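Local structure of COG0546: Predicted phosphatases (Streptococcus pneumoniae, 2AH5) at residues T5-D10 and I158-T163. The protein is of unknown function but, as a member of the haloacid dehalogenase-like family, is probably a phosphatase. Numbering follows the deposited sequence.
Sequences TAIFFD and IIIGDT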
ATOM      1  N   THR A   5     -20.198   2.958   2.293  1.00 17.87           N
ATOM      2  CA  THR A   5     -20.656   1.567   2.407  1.00 17.90           C
ATOM      3  C   THR A   5     -19.541   0.525   2.200  1.00 17.01           C
ATOM      4  O   THR A   5     -19.768  -0.675   2.387  1.00 18.06           O
ATOM      5  CB  THR A   5     -21.799   1.225   1.424  1.00 18.44           C
ATOM      6  OG1 THR A   5     -21.307   1.270   0.078  1.00 19.58           O
ATOM      7  CG2 THR A   5     -22.986   2.186   1.567  1.00 20.42           C
ATOM      8  N   ALA A   6     -18.348   0.984   1.825  1.00 15.76           N
ATOM      9  CA  ALA A   6     -17.242   0.097   1.471  1.00 14.43           C
ATOM     10  C   ALA A   6     -15.926   0.758   1.875  1.00 12.97           C
ATOM     11  O   ALA A   6     -15.769   1.980   1.758  1.00 13.38           O
ATOM     12  CB  ALA A   6     -17.251  -0.183  -0.005  1.00 14.27           C
ATOM     13  N   ILE A   7     -15.007  -0.052   2.371  1.00 12.78           N
ATOM     14  CA  ILE A   7     -13.730   0.455   2.859  1.00 12.64           C
ATOM     15  C   ILE A   7     -12.567  -0.184   2.086  1.00 12.84           C
ATOM     16  O   ILE A   7     -12.485  -1.421   1.988  1.00 12.22           O
ATOM     17  CB  ILE A   7     -13.557   0.217   4.378  1.00 12.17           C
ATOM     18  CG1 ILE A   7     -14.733   0.820   5.177  1.00 11.46           C
ATOM     19  CG2 ILE A   7     -12.214   0.784   4.830  1.00 14.09           C
ATOM     20  CD1 ILE A   7     -14.593   0.668   6.715  1.00 13.45           C
ATOM     21  N   PHE A   8     -11.707   0.666   1.499  1.00 11.76           N
ATOM     22  CA  PHE A   8     -10.530   0.224   0.730  1.00 12.37           C
ATOM     23  C   PHE A   8      -9.266   0.415   1.585  1.00 12.21           C
ATOM     24  O   PHE A   8      -9.110   1.451   2.229  1.00 12.60           O
ATOM     25  CB  PHE A   8     -10.348   1.062  -0.555  1.00 12.29           C
ATOM     26  CG  PHE A   8     -11.483   0.956  -1.550  1.00 11.07           C
ATOM     27  CD1 PHE A   8     -12.487  -0.009  -1.420  1.00 12.20           C
ATOM     28  CD2 PHE A   8     -11.495   1.803  -2.668  1.00 12.45           C
ATOM     29  CE1 PHE A   8     -13.516  -0.111  -2.372  1.00 12.26           C
ATOM     30  CE2 PHE A   8     -12.514   1.697  -3.638  1.00 14.29           C
ATOM     31  CZ  PHE A   8     -13.523   0.757  -3.487  1.00 13.19           C
ATOM     32  N   PHE A   9      -8.338  -0.532   1.507  1.00 12.61           N
ATOM     33  CA  PHE A   9      -7.098  -0.449   2.259  1.00 12.51           C
ATOM     34  C   PHE A   9      -5.899  -0.528   1.320  1.00 12.63           C
ATOM     35  O   PHE A   9      -5.900  -1.364   0.407  1.00 12.60           O
ATOM     36  CB  PHE A   9      -6.999  -1.634   3.190  1.00 13.52           C
ATOM     37  CG  PHE A   9      -7.908  -1.555   4.362  1.00 13.63           C
ATOM     38  CD1 PHE A   9      -9.204  -2.013   4.259  1.00 16.76           C
ATOM     39  CD2 PHE A   9      -7.452  -1.044   5.562  1.00 16.01           C
ATOM     40  CE1 PHE A   9     -10.052  -1.962   5.361  1.00 17.49           C
ATOM     41  CE2 PHE A   9      -8.299  -1.008   6.689  1.00 17.96           C
ATOM     42  CZ  PHE A   9      -9.589  -1.459   6.561  1.00 16.17           C
ATOM     43  N   ASP A  10      -4.892   0.325   1.521  1.00 12.79           N
ATOM     44  CA  ASP A  10      -3.548   0.056   0.962  1.00 14.00           C
ATOM     45  C   ASP A  10      -3.003  -1.168   1.745  1.00 14.09           C
ATOM     46  O   ASP A  10      -3.505  -1.485   2.817  1.00 14.02           O
ATOM     47  CB  ASP A  10      -2.602   1.275   1.129  1.00 14.06           C
ATOM     48  CG  ASP A  10      -1.417   1.260   0.129  1.00 18.18           C
ATOM     49  OD1 ASP A  10      -1.208   0.257  -0.595  1.00 21.35           O
ATOM     50  OD2 ASP A  10      -0.677   2.274   0.061  1.00 23.03           O
ATOM     51  N   ILE A 158     -14.047   4.826   0.880  1.00 13.67           N
ATOM     52  CA  ILE A 158     -12.963   5.573   1.514  1.00 13.46           C
ATOM     53  C   ILE A 158     -11.738   4.683   1.394  1.00 12.61           C
ATOM     54  O   ILE A 158     -11.856   3.457   1.450  1.00 12.83           O
ATOM     55  CB  ILE A 158     -13.300   5.943   3.005  1.00 13.44           C
ATOM     56  CG1 ILE A 158     -12.188   6.790   3.666  1.00 12.86           C
ATOM     57  CG2 ILE A 158     -13.625   4.718   3.860  1.00 14.10           C
ATOM     58  CD1 ILE A 158     -12.718   7.558   4.909  1.00 13.45           C
ATOM     59  N   ILE A 159     -10.571   5.280   1.179  1.00 12.75           N
ATOM     60  CA  ILE A 159      -9.312   4.511   1.223  1.00 12.71           C
ATOM     61  C   ILE A 159      -8.545   4.869   2.500  1.00 12.55           C
ATOM     62  O   ILE A 159      -8.443   6.061   2.891  1.00 12.61           O
ATOM     63  CB  ILE A 159      -8.455   4.706  -0.052  1.00 12.69           C
ATOM     64  CG1 ILE A 159      -7.237   3.770  -0.041  1.00 12.48           C
ATOM     65  CG2 ILE A 159      -8.061   6.211  -0.232  1.00 12.02           C
ATOM     66  CD1 ILE A 159      -6.525   3.690  -1.397  1.00 13.28           C
ATOM     67  N   ILE A 160      -8.058   3.825   3.170  1.00 11.51           N
ATOM     68  CA  ILE A 160      -7.216   3.949   4.337  1.00 11.91           C
ATOM     69  C   ILE A 160      -5.808   3.698   3.824  1.00 11.95           C
ATOM     70  O   ILE A 160      -5.513   2.599   3.332  1.00 10.41           O
ATOM     71  CB  ILE A 160      -7.637   2.885   5.405  1.00 12.08           C
ATOM     72  CG1 ILE A 160      -9.117   3.132   5.796  1.00 12.29           C
ATOM     73  CG2 ILE A 160      -6.619   2.843   6.596  1.00 12.08           C
ATOM     74  CD1 ILE A 160      -9.687   2.312   6.977  1.00 13.32           C
ATOM     75  N   GLY A 161      -4.957   4.720   3.896  1.00 11.64           N
ATOM     76  CA  GLY A 161      -3.630   4.624   3.290  1.00 12.70           C
ATOM     77  C   GLY A 161      -2.563   5.487   3.934  1.00 13.66           C
ATOM     78  O   GLY A 161      -2.887   6.432   4.670  1.00 13.29           O
ATOM     79  N   ASP A 162      -1.298   5.149   3.652  1.00 13.61           N
ATOM     80  CA  ASP A 162      -0.149   5.779   4.285  1.00 14.68           C
ATOM     81  C   ASP A 162       0.701   6.683   3.387  1.00 14.56           C
ATOM     82  O   ASP A 162       1.664   7.251   3.879  1.00 15.06           O
ATOM     83  CB  ASP A 162       0.768   4.732   4.952  1.00 14.80           C
ATOM     84  CG  ASP A 162       1.462   3.823   3.940  1.00 15.99           C
ATOM     85  OD1 ASP A 162       0.773   3.279   3.055  1.00 18.59           O
ATOM     86  OD2 ASP A 162       2.707   3.686   4.017  1.00 19.50           O
ATOM     87  N   THR A 163       0.362   6.824   2.105  1.00 14.09           N
ATOM     88  CA  THR A 163       1.190   7.612   1.173  1.00 14.55           C
ATOM     89  C   THR A 163       0.454   8.682   0.366  1.00 14.51           C
ATOM     90  O   THR A 163      -0.783   8.641   0.194  1.00 13.84           O
ATOM     91  CB  THR A 163       1.912   6.706   0.130  1.00 14.52           C
ATOM     92  OG1 THR A 163       0.956   6.218  -0.817  1.00 15.41           O
ATOM     93  CG2 THR A 163       2.659   5.537   0.775  1.00 16.63           C
TER
HETATM   94  O   HOH W   1       0.750   3.698  -1.809  1.00 26.96           O
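Ile-158 N makes a weak bond to Ala-6 O, and Ile-158 O takes a much firmer one from Phe-8 N at 2.8 Å. The side chain of Ile-159 lies on the same sheet face as Phe-8. Its CG1, anti to the backbone N (chi1 -173°), reaches 3.7 Å from Phe-8 O. Ile-159 CA also brings its hydrogen to this oxygen. Helix 139-149 packs over this face. Ile-160 N gives a nearly straight bond to Phe-8 O, and Ile-160 O receives Asp-10 N at 3.0 Å. On the other face, the Ile-160 CD1 methyl touches Ile-7 CG2, at 3.7 Å, and also the Phe-9 ring, where it meets CE2 at 3.6 Å. Strands 6-9 and 157-161 are parallel neighbours in the middle of the Rossmann-like sheet of the HAD fold. Asp-10 starts a DxDx(T/V) pattern at the strand end, consistent with the nucleophile of HAD phosphatases. Beyond Gly-161 the chain turns, and Asp-162 brings OD1 to 3.5 Å from Asp-10 OD2. Two acceptors face each other here, with the carboxylate planes 49° apart. Asp-162 OD1 is also hydrogen-bonded to Thr-14 OG1, and OD2 to Phe-184 N. At Thr-163, the N-cap of helix 164-173, OG1 holds a water at 2.7 Å that donates to Asp-10 OD2.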